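Side-chain contacts in SWD1-like protein (Myceliophthora thermophila, PDB 6E29), which probably serves, through its beta-propeller domain, as a WD-repeat subunit of the COMPASS histone H3K4 methyltransferase complex: residues V91-L96 and W119-F124; R237-F242 and V286-Y291; N270-N275 and E295-E300. All coordinates share one frame; numbering follows the deposited sequence.

Contact 1: V91-L96 and W119-F124; sequences VILWDL and WNHHQF
V91 faces F124 with their CA atoms 9.6 Å apart, and L93 faces H121 with CA atoms 8.4 Å apart, so side chains rather than backbones make this contact. V91 and F124 point at each other from the two blades. The CG1 methyl of V91 sits over one face of the F124 ring, off centre toward CZ. It lies 4.0 Å from the ring centroid and 19° off the normal, a CH-pi contact. With CG between the backbone N and the carbonyl carbon (chi1 71°) the ring swings toward V91, and chi2 of 88° turns its face to CG1. L83 touches both residues. An alanine here in place of F124 takes away the ring, which would probably leave V91 CG1 without its CH-pi partner and open a gap beside L83. L93 meets H121 at about a right angle. L93 CD2 lies at the edge of the imidazole and 3.6 Å from H121 O, a buried oxygen with no partner in the model. H121 belongs to the type I turn N120-Q123. There H122 N donates to N120 OD1 at 2.8 Å, an Asx turn. The contact joins the third strand of one blade to the second strand of the next and the turn leading into it, the inter-blade packing of a WD-repeat beta-propeller.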
loop_
_atom_site.group_PDB
_atom_site.type_symbol
_atom_site.label_atom_id
_atom_site.label_comp_id
_atom_site.label_asym_id
_atom_site.label_seq_id
_atom_site.Cartn_x
_atom_site.Cartn_y
_atom_site.Cartn_z
ATOM N N VAL B 91 -8.673 7.057 10.420
ATOM C CA VAL B 91 -7.352 6.471 10.646
ATOM C C VAL B 91 -7.105 6.453 12.157
ATOM O O VAL B 91 -7.326 7.470 12.840
ATOM C CB VAL B 91 -6.247 7.272 9.925
ATOM C CG1 VAL B 91 -4.883 6.736 10.271
ATOM C CG2 VAL B 91 -6.428 7.215 8.411
ATOM N N ILE B 92 -6.636 5.314 12.675
ATOM C CA ILE B 92 -6.408 5.131 14.116
ATOM C C ILE B 92 -5.009 4.570 14.331
ATOM O O ILE B 92 -4.583 3.660 13.608
ATOM C CB ILE B 92 -7.464 4.189 14.743
ATOM C CG1 ILE B 92 -8.865 4.817 14.689
ATOM C CG2 ILE B 92 -7.071 3.771 16.171
ATOM C CD1 ILE B 92 -9.971 3.852 15.186
ATOM N N LEU B 93 -4.308 5.097 15.328
ATOM C CA LEU B 93 -3.034 4.565 15.780
ATOM C C LEU B 93 -3.289 3.829 17.082
ATOM O O LEU B 93 -3.649 4.452 18.096
ATOM C CB LEU B 93 -1.975 5.634 16.023
ATOM C CG LEU B 93 -0.644 4.926 16.327
ATOM C CD1 LEU B 93 -0.208 4.157 15.142
ATOM C CD2 LEU B 93 0.401 5.942 16.657
ATOM N N TRP B 94 -3.140 2.503 17.029
ATOM C CA TRP B 94 -3.307 1.615 18.171
ATOM C C TRP B 94 -1.979 1.465 18.901
ATOM O O TRP B 94 -0.920 1.337 18.271
ATOM C CB TRP B 94 -3.794 0.227 17.710
ATOM C CG TRP B 94 -5.071 0.276 16.976
ATOM C CD1 TRP B 94 -5.241 0.334 15.621
ATOM C CD2 TRP B 94 -6.383 0.311 17.547
ATOM N NE1 TRP B 94 -6.583 0.388 15.309
ATOM C CE2 TRP B 94 -7.307 0.371 16.477
ATOM C CE3 TRP B 94 -6.873 0.257 18.867
ATOM C CZ2 TRP B 94 -8.693 0.391 16.683
ATOM C CZ3 TRP B 94 -8.251 0.289 19.069
ATOM C CH2 TRP B 94 -9.144 0.360 17.986
ATOM N N ASP B 95 -2.042 1.453 20.220
ATOM C CA ASP B 95 -0.930 1.038 21.064
ATOM C C ASP B 95 -1.177 -0.433 21.444
ATOM O O ASP B 95 -2.116 -0.751 22.190
ATOM C CB ASP B 95 -0.841 1.963 22.280
ATOM C CG ASP B 95 0.339 1.658 23.199
ATOM O OD1 ASP B 95 1.061 0.658 22.982
ATOM O OD2 ASP B 95 0.525 2.446 24.156
ATOM N N LEU B 96 -0.381 -1.333 20.868
ATOM C CA LEU B 96 -0.549 -2.756 21.143
ATOM C C LEU B 96 0.062 -3.161 22.464
ATOM O O LEU B 96 -0.164 -4.294 22.906
ATOM C CB LEU B 96 0.069 -3.591 20.035
ATOM C CG LEU B 96 -0.507 -3.265 18.662
ATOM C CD1 LEU B 96 0.088 -4.186 17.609
ATOM C CD2 LEU B 96 -2.026 -3.332 18.676
ATOM N N TRP B 119 10.359 5.930 10.442
ATOM C CA TRP B 119 11.155 6.105 11.653
ATOM C C TRP B 119 10.413 6.832 12.760
ATOM O O TRP B 119 11.038 7.214 13.748
ATOM C CB TRP B 119 12.446 6.865 11.350
ATOM C CG TRP B 119 13.398 6.201 10.387
ATOM C CD1 TRP B 119 13.287 6.145 9.017
ATOM C CD2 TRP B 119 14.636 5.566 10.714
ATOM N NE1 TRP B 119 14.379 5.510 8.480
ATOM C CE2 TRP B 119 15.213 5.125 9.498
ATOM C CE3 TRP B 119 15.303 5.296 11.919
ATOM C CZ2 TRP B 119 16.444 4.454 9.448
ATOM C CZ3 TRP B 119 16.538 4.634 11.870
ATOM C CH2 TRP B 119 17.088 4.213 10.637
ATOM N N ASN B 120 9.112 7.069 12.627
ATOM C CA ASN B 120 8.444 7.982 13.552
ATOM C C ASN B 120 6.964 7.627 13.531
ATOM O O ASN B 120 6.262 8.026 12.598
ATOM C CB ASN B 120 8.713 9.446 13.122
ATOM C CG ASN B 120 7.737 10.458 13.713
ATOM O OD1 ASN B 120 7.102 10.215 14.734
ATOM N ND2 ASN B 120 7.628 11.626 13.059
ATOM N N HIS B 121 6.482 6.896 14.552
ATOM C CA HIS B 121 5.072 6.518 14.501
ATOM C C HIS B 121 4.120 7.695 14.719
ATOM O O HIS B 121 2.905 7.504 14.635
ATOM C CB HIS B 121 4.767 5.406 15.506
ATOM C CG HIS B 121 5.108 5.762 16.913
ATOM N ND1 HIS B 121 6.344 5.504 17.460
ATOM C CD2 HIS B 121 4.384 6.363 17.885
ATOM C CE1 HIS B 121 6.366 5.927 18.713
ATOM N NE2 HIS B 121 5.189 6.455 18.995
ATOM N N HIS B 122 4.628 8.915 14.913
ATOM C CA HIS B 122 3.814 10.110 15.104
ATOM C C HIS B 122 3.576 10.908 13.819
ATOM O O HIS B 122 3.141 12.067 13.903
ATOM C CB HIS B 122 4.456 11.028 16.147
ATOM C CG HIS B 122 4.438 10.468 17.537
ATOM N ND1 HIS B 122 5.590 10.132 18.213
ATOM C CD2 HIS B 122 3.407 10.145 18.358
ATOM C CE1 HIS B 122 5.271 9.655 19.405
ATOM N NE2 HIS B 122 3.954 9.654 19.519
ATOM N N GLN B 123 3.872 10.345 12.642
ATOM C CA GLN B 123 3.504 10.995 11.395
ATOM C C GLN B 123 3.048 9.931 10.420
ATOM O O GLN B 123 3.633 8.852 10.368
ATOM C CB GLN B 123 4.661 11.768 10.800
ATOM C CG GLN B 123 4.236 12.610 9.629
ATOM C CD GLN B 123 5.376 13.077 8.791
ATOM O OE1 GLN B 123 5.779 12.412 7.837
ATOM N NE2 GLN B 123 5.843 14.273 9.072
ATOM N N PHE B 124 1.986 10.220 9.671
ATOM C CA PHE B 124 1.563 9.318 8.615
ATOM C C PHE B 124 1.114 10.113 7.398
ATOM O O PHE B 124 0.879 11.339 7.461
ATOM C CB PHE B 124 0.433 8.342 9.066
ATOM C CG PHE B 124 -0.911 8.992 9.273
ATOM C CD1 PHE B 124 -1.807 9.141 8.230
ATOM C CD2 PHE B 124 -1.295 9.410 10.555
ATOM C CE1 PHE B 124 -3.056 9.754 8.454
ATOM C CE2 PHE B 124 -2.531 10.039 10.769
ATOM C CZ PHE B 124 -3.411 10.212 9.714
#

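Contact 2: R237-F242 and V286-Y291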
loop_
_atom_site.group_PDB
_atom_site.type_symbol
_atom_site.label_atom_id
_atom_site.label_comp_id
_atom_site.label_asym_id
_atom_site.label_seq_id
_atom_site.Cartn_x
_atom_site.Cartn_y
_atom_site.Cartn_z
ATOM N N ARG B 237 -3.291 -3.609 -16.564
ATOM C CA ARG B 237 -3.034 -5.042 -16.653
ATOM C C ARG B 237 -1.555 -5.368 -16.567
ATOM O O ARG B 237 -1.143 -6.487 -16.880
ATOM C CB ARG B 237 -3.627 -5.666 -17.944
ATOM C CG ARG B 237 -5.149 -5.552 -18.034
ATOM C CD ARG B 237 -5.754 -5.867 -19.384
ATOM N NE ARG B 237 -7.208 -5.848 -19.225
ATOM C CZ ARG B 237 -7.947 -4.734 -19.123
ATOM N NH1 ARG B 237 -7.382 -3.523 -19.166
ATOM N NH2 ARG B 237 -9.262 -4.826 -18.965
ATOM N N ILE B 238 -0.723 -4.402 -16.198
ATOM C CA ILE B 238 0.712 -4.607 -16.182
ATOM C C ILE B 238 1.232 -4.276 -14.800
ATOM O O ILE B 238 0.932 -3.207 -14.271
ATOM C CB ILE B 238 1.412 -3.745 -17.239
ATOM C CG1 ILE B 238 0.888 -4.161 -18.613
ATOM C CG2 ILE B 238 2.911 -3.947 -17.151
ATOM C CD1 ILE B 238 1.345 -3.212 -19.739
ATOM N N ILE B 239 2.004 -5.194 -14.221
ATOM C CA ILE B 239 2.715 -4.966 -12.970
ATOM C C ILE B 239 4.131 -4.536 -13.323
ATOM O O ILE B 239 4.717 -5.028 -14.303
ATOM C CB ILE B 239 2.702 -6.226 -12.086
ATOM C CG1 ILE B 239 1.271 -6.652 -11.796
ATOM C CG2 ILE B 239 3.431 -5.923 -10.735
ATOM C CD1 ILE B 239 1.146 -8.151 -11.237
ATOM N N ARG B 240 4.668 -3.571 -12.569
ATOM C CA ARG B 240 5.972 -3.006 -12.908
ATOM C C ARG B 240 6.814 -2.867 -11.665
ATOM O O ARG B 240 6.287 -2.509 -10.606
ATOM C CB ARG B 240 5.844 -1.607 -13.505
ATOM C CG ARG B 240 5.072 -1.670 -14.869
ATOM C CD ARG B 240 4.786 -0.245 -15.343
ATOM N NE ARG B 240 4.108 -0.169 -16.643
ATOM C CZ ARG B 240 2.793 -0.162 -16.818
ATOM N NH1 ARG B 240 1.950 -0.245 -15.777
ATOM N NH2 ARG B 240 2.309 -0.074 -18.062
ATOM N N THR B 241 8.110 -3.117 -11.813
ATOM C CA THR B 241 9.094 -2.784 -10.797
ATOM C C THR B 241 10.017 -1.713 -11.348
ATOM O O THR B 241 10.313 -1.678 -12.549
ATOM C CB THR B 241 9.894 -3.993 -10.362
ATOM O OG1 THR B 241 10.448 -4.658 -11.517
ATOM C CG2 THR B 241 8.954 -4.961 -9.573
ATOM N N PHE B 242 10.457 -0.833 -10.469
ATOM C CA PHE B 242 11.360 0.244 -10.845
ATOM C C PHE B 242 12.505 0.330 -9.863
ATOM O O PHE B 242 12.354 -0.001 -8.681
ATOM C CB PHE B 242 10.696 1.610 -10.856
ATOM C CG PHE B 242 9.565 1.727 -11.790
ATOM C CD1 PHE B 242 9.711 2.375 -13.017
ATOM C CD2 PHE B 242 8.322 1.220 -11.414
ATOM C CE1 PHE B 242 8.621 2.451 -13.883
ATOM C CE2 PHE B 242 7.265 1.290 -12.249
ATOM C CZ PHE B 242 7.410 1.933 -13.503
ATOM N N VAL B 286 7.831 -11.410 -6.896
ATOM C CA VAL B 286 6.617 -10.590 -6.917
ATOM C C VAL B 286 5.431 -11.550 -7.036
ATOM O O VAL B 286 5.408 -12.383 -7.939
ATOM C CB VAL B 286 6.628 -9.601 -8.112
ATOM C CG1 VAL B 286 5.277 -8.896 -8.226
ATOM C CG2 VAL B 286 7.782 -8.543 -7.930
ATOM N N ALA B 287 4.435 -11.397 -6.162
ATOM C CA ALA B 287 3.202 -12.178 -6.250
ATOM C C ALA B 287 2.042 -11.242 -6.559
ATOM O O ALA B 287 2.084 -10.043 -6.223
ATOM C CB ALA B 287 2.907 -12.934 -4.956
ATOM N N ALA B 288 1.008 -11.790 -7.192
ATOM C CA ALA B 288 -0.221 -11.038 -7.414
ATOM C C ALA B 288 -1.420 -11.974 -7.354
ATOM O O ALA B 288 -1.354 -13.108 -7.845
ATOM C CB ALA B 288 -0.206 -10.350 -8.784
ATOM N N SER B 289 -2.540 -11.442 -6.898
ATOM C CA SER B 289 -3.858 -12.040 -7.089
ATOM C C SER B 289 -4.521 -11.468 -8.340
ATOM O O SER B 289 -4.189 -10.377 -8.805
ATOM C CB SER B 289 -4.757 -11.767 -5.889
ATOM O OG SER B 289 -4.789 -10.361 -5.641
ATOM N N THR B 290 -5.495 -12.210 -8.858
ATOM C CA THR B 290 -6.055 -12.000 -10.190
ATOM C C THR B 290 -7.523 -11.653 -10.076
ATOM O O THR B 290 -8.282 -12.386 -9.424
ATOM C CB THR B 290 -5.894 -13.277 -11.016
ATOM O OG1 THR B 290 -4.601 -13.828 -10.764
ATOM C CG2 THR B 290 -6.037 -12.962 -12.524
ATOM N N TYR B 291 -7.919 -10.527 -10.685
ATOM C CA TYR B 291 -9.326 -10.154 -10.759
ATOM C C TYR B 291 -10.111 -11.237 -11.465
ATOM O O TYR B 291 -9.674 -11.756 -12.495
ATOM C CB TYR B 291 -9.514 -8.835 -11.533
ATOM C CG TYR B 291 -9.444 -7.610 -10.651
ATOM C CD1 TYR B 291 -8.505 -6.604 -10.883
ATOM C CD2 TYR B 291 -10.299 -7.472 -9.564
ATOM C CE1 TYR B 291 -8.435 -5.491 -10.064
ATOM C CE2 TYR B 291 -10.237 -6.371 -8.743
ATOM C CZ TYR B 291 -9.302 -5.400 -8.989
ATOM O OH TYR B 291 -9.276 -4.328 -8.160
#
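I239 and A288 make the closest approach here: I239 CD1 lies 3.6 Å from A288 CB. The CG1 branch of I239 sits beside the backbone N (chi1 -58°) and runs on extended to CD1, which carries that methyl to the alanine. The other branch, I239 CG2, turns to V286 and lies 4.3 Å from V286 CG1. V286 thus works as a fork. Its CG1 faces I239, while its CG2 meets T241 CG2 tip to tip at 4.1 Å. T241 therefore gives this contact its methyl and sends its hydroxyl elsewhere. OG1 is hydrogen-bonded to E262 OE2 and to the backbone N of H263, both on strand 261-265, the next strand of its own blade. Those bonds probably hold the rotation of the T241 side chain (chi1 52°) and with it the place of CG2.

Further out, L231 touches both I239 and V286. W299 lies against both I239 and A288, and W274 and V277 also pack on I239. Along both strands the side chains alternate: I239 and T241 point toward strand 286-290, and V286 and A288 point back, while A287 turns the other way. The short strand segments run close to antiparallel, at 154° between their directions, with axes 9.8 Å apart. That spacing is about twice that of paired strands in a sheet, as expected where two sheets face each other. The strands belong to successive propeller blades, 239-243 being third in one and 285-290 second in the next. The touching groups are all methyls in a buried place. The blades are therefore held together here by close apolar fit, and the one hydroxyl is satisfied within its own blade.

Contact 3: N270-N275 and E295-E300; sequences NRLSWN and ELYIWE
W274, Y297 and W299 form an aromatic cluster on one propeller blade. It joins the start of the blade's first strand to its third, strand 296-300, across the strand between them. The W274 indole is the bump. Its six-membered ring fits into the corner formed by Y297 and W299, and meets each in a different way. Toward Y297 it offers its edge: CZ3 and CH2 press on the tyrosine face, with CZ3 3.5 Å from Y297 CD1. The ring centroids are 5.3 Å apart and the planes stand at 77°, a T-shaped pair. Toward W299 it offers a face instead. The W299 edge, led by CH2, comes over the rim of the W274 six-membered ring, and W299 CH2 is 3.6 Å from W274 CH2. Here the centroids are 5.2 Å apart and the planes are at 83°, a second T-shaped pair. The opposite face of W274 has the backbone oxygen L272 O above it, so the indole is flanked on both faces. Its position is further set by NE1, hydrogen-bonded to R237 O of the preceding blade. F265 of that blade meets the W299 ring as well. W274 chi1 of -47° carries the indole toward strand 296-300. L306 touches Y297 and W299 from the blade's fourth strand, 306-310. W299 and E300 appear to occupy the Trp-Asp position of a WD repeat. L272 fills the hollow at the far end of the tyrosine, crossing it at about a right angle, with L272 CD1 3.3 Å from Y297 OH.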
loop_
_atom_site.group_PDB
_atom_site.type_symbol
_atom_site.label_atom_id
_atom_site.label_comp_id
_atom_site.label_asym_id
_atom_site.label_seq_id
_atom_site.Cartn_x
_atom_site.Cartn_y
_atom_site.Cartn_z
ATOM N N ASN B 270 -4.238 -14.071 -21.869
ATOM C CA ASN B 270 -5.446 -14.131 -21.064
ATOM C C ASN B 270 -5.923 -12.755 -20.633
ATOM O O ASN B 270 -7.017 -12.645 -20.076
ATOM C CB ASN B 270 -5.200 -15.040 -19.850
ATOM C CG ASN B 270 -4.793 -16.456 -20.273
ATOM O OD1 ASN B 270 -5.365 -17.005 -21.217
ATOM N ND2 ASN B 270 -3.798 -17.031 -19.606
ATOM N N ARG B 271 -5.133 -11.713 -20.916
ATOM C CA ARG B 271 -5.439 -10.325 -20.588
ATOM C C ARG B 271 -5.977 -10.191 -19.158
ATOM O O ARG B 271 -7.060 -9.652 -18.896
ATOM C CB ARG B 271 -6.380 -9.732 -21.631
ATOM C CG ARG B 271 -5.582 -9.135 -22.807
ATOM C CD ARG B 271 -6.426 -8.968 -24.040
ATOM N NE ARG B 271 -5.784 -9.512 -25.247
ATOM C CZ ARG B 271 -5.139 -8.792 -26.172
ATOM N NH1 ARG B 271 -5.030 -7.468 -26.059
ATOM N NH2 ARG B 271 -4.587 -9.405 -27.208
ATOM N N LEU B 272 -5.224 -10.759 -18.237
ATOM C CA LEU B 272 -5.598 -10.751 -16.824
ATOM C C LEU B 272 -5.325 -9.394 -16.195
ATOM O O LEU B 272 -4.316 -8.758 -16.506
ATOM C CB LEU B 272 -4.816 -11.814 -16.044
ATOM C CG LEU B 272 -4.969 -13.245 -16.610
ATOM C CD1 LEU B 272 -4.125 -14.258 -15.846
ATOM C CD2 LEU B 272 -6.431 -13.656 -16.662
ATOM N N SER B 273 -6.231 -8.967 -15.313
ATOM C CA SER B 273 -6.019 -7.812 -14.453
ATOM C C SER B 273 -5.675 -8.290 -13.052
ATOM O O SER B 273 -6.084 -9.372 -12.629
ATOM C CB SER B 273 -7.250 -6.896 -14.405
ATOM O OG SER B 273 -7.553 -6.403 -15.684
ATOM N N TRP B 274 -4.858 -7.493 -12.357
ATOM C CA TRP B 274 -4.259 -7.876 -11.084
ATOM C C TRP B 274 -4.911 -7.120 -9.940
ATOM O O TRP B 274 -5.182 -5.923 -10.037
ATOM C CB TRP B 274 -2.750 -7.632 -11.094
ATOM C CG TRP B 274 -2.170 -8.169 -12.324
ATOM C CD1 TRP B 274 -1.712 -7.468 -13.371
ATOM C CD2 TRP B 274 -2.010 -9.565 -12.661
ATOM N NE1 TRP B 274 -1.269 -8.314 -14.365
ATOM C CE2 TRP B 274 -1.436 -9.609 -13.955
ATOM C CE3 TRP B 274 -2.247 -10.767 -11.974
ATOM C CZ2 TRP B 274 -1.103 -10.802 -14.593
ATOM C CZ3 TRP B 274 -1.918 -11.993 -12.628
ATOM C CH2 TRP B 274 -1.361 -11.989 -13.922
ATOM N N ASN B 275 -5.249 -7.849 -8.898
ATOM C CA ASN B 275 -6.019 -7.251 -7.831
ATOM C C ASN B 275 -5.081 -6.584 -6.814
ATOM O O ASN B 275 -5.162 -5.375 -6.579
ATOM C CB ASN B 275 -6.869 -8.341 -7.203
ATOM C CG ASN B 275 -8.040 -7.815 -6.536
ATOM O OD1 ASN B 275 -8.074 -6.641 -6.177
ATOM N ND2 ASN B 275 -9.011 -8.671 -6.307
ATOM N N GLU B 295 -6.544 -17.818 -9.229
ATOM C CA GLU B 295 -5.119 -18.085 -9.126
ATOM C C GLU B 295 -4.336 -16.951 -8.479
ATOM O O GLU B 295 -4.719 -15.771 -8.493
ATOM C CB GLU B 295 -4.558 -18.374 -10.523
ATOM C CG GLU B 295 -5.150 -19.633 -11.117
ATOM C CD GLU B 295 -6.184 -19.368 -12.206
ATOM O OE1 GLU B 295 -6.431 -20.281 -12.998
ATOM O OE2 GLU B 295 -6.719 -18.244 -12.280
ATOM N N LEU B 296 -3.197 -17.331 -7.920
ATOM C CA LEU B 296 -2.148 -16.387 -7.563
ATOM C C LEU B 296 -0.959 -16.650 -8.468
ATOM O O LEU B 296 -0.648 -17.809 -8.766
ATOM C CB LEU B 296 -1.707 -16.549 -6.098
ATOM C CG LEU B 296 -2.752 -16.360 -5.001
ATOM C CD1 LEU B 296 -2.082 -16.659 -3.671
ATOM C CD2 LEU B 296 -3.282 -14.903 -4.979
ATOM N N TYR B 297 -0.290 -15.584 -8.903
ATOM C CA TYR B 297 0.854 -15.709 -9.788
ATOM C C TYR B 297 2.077 -15.257 -9.017
ATOM O O TYR B 297 2.004 -14.261 -8.300
ATOM C CB TYR B 297 0.685 -14.842 -11.045
ATOM C CG TYR B 297 -0.367 -15.458 -11.986
ATOM C CD1 TYR B 297 -1.725 -15.384 -11.679
ATOM C CD2 TYR B 297 0.006 -16.098 -13.166
ATOM C CE1 TYR B 297 -2.683 -15.946 -12.520
ATOM C CE2 TYR B 297 -0.955 -16.654 -14.022
ATOM C CZ TYR B 297 -2.294 -16.575 -13.678
ATOM O OH TYR B 297 -3.259 -17.118 -14.504
ATOM N N ILE B 298 3.207 -15.953 -9.217
ATOM C CA ILE B 298 4.481 -15.549 -8.604
ATOM C C ILE B 298 5.543 -15.465 -9.701
ATOM O O ILE B 298 5.773 -16.440 -10.424
ATOM C CB ILE B 298 4.913 -16.526 -7.502
ATOM C CG1 ILE B 298 3.782 -16.685 -6.456
ATOM C CG2 ILE B 298 6.169 -16.036 -6.832
ATOM C CD1 ILE B 298 4.150 -17.741 -5.342
ATOM N N TRP B 299 6.152 -14.290 -9.853
ATOM C CA TRP B 299 7.284 -14.084 -10.754
ATOM C C TRP B 299 8.565 -13.851 -9.949
ATOM O O TRP B 299 8.524 -13.425 -8.784
ATOM C CB TRP B 299 7.057 -12.878 -11.656
ATOM C CG TRP B 299 5.881 -12.938 -12.540
ATOM C CD1 TRP B 299 5.858 -13.351 -13.867
ATOM C CD2 TRP B 299 4.551 -12.483 -12.237
ATOM N NE1 TRP B 299 4.600 -13.208 -14.372
ATOM C CE2 TRP B 299 3.774 -12.676 -13.407
ATOM C CE3 TRP B 299 3.942 -11.925 -11.093
ATOM C CZ2 TRP B 299 2.405 -12.365 -13.460
ATOM C CZ3 TRP B 299 2.588 -11.595 -11.149
ATOM C CH2 TRP B 299 1.833 -11.808 -12.330
ATOM N N GLU B 300 9.703 -14.047 -10.602
ATOM C CA GLU B 300 10.985 -13.772 -9.966
ATOM C C GLU B 300 11.628 -12.567 -10.642
ATOM O O GLU B 300 11.570 -12.426 -11.863
ATOM C CB GLU B 300 11.914 -15.005 -10.024
ATOM C CG GLU B 300 12.060 -15.608 -11.400
ATOM C CD GLU B 300 13.153 -14.906 -12.190
ATOM O OE1 GLU B 300 14.115 -14.412 -11.530
ATOM O OE2 GLU B 300 13.013 -14.816 -13.435
#

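How the contacts relate
All three contacts are buried, but they serve different joints of the propeller. Contacts 1 and 2 both pack the third strand of one blade on the second strand of the next. They lie on opposite sides of the chain's centre, with centres about 29 Å apart. Contact 3 works within a single blade, and its centre is about 6 Å from that of contact 2. Strand 285-290 of contact 2 lies between the two strands of contact 3, and S289 O and N275 N probably hydrogen-bond. The chemistry shifts accordingly. Contact 2, nearest the chain's centre, is aliphatic. Contact 1 mixes aliphatic groups with rings and a turn, and contact 3, the farthest out, is mainly aromatic.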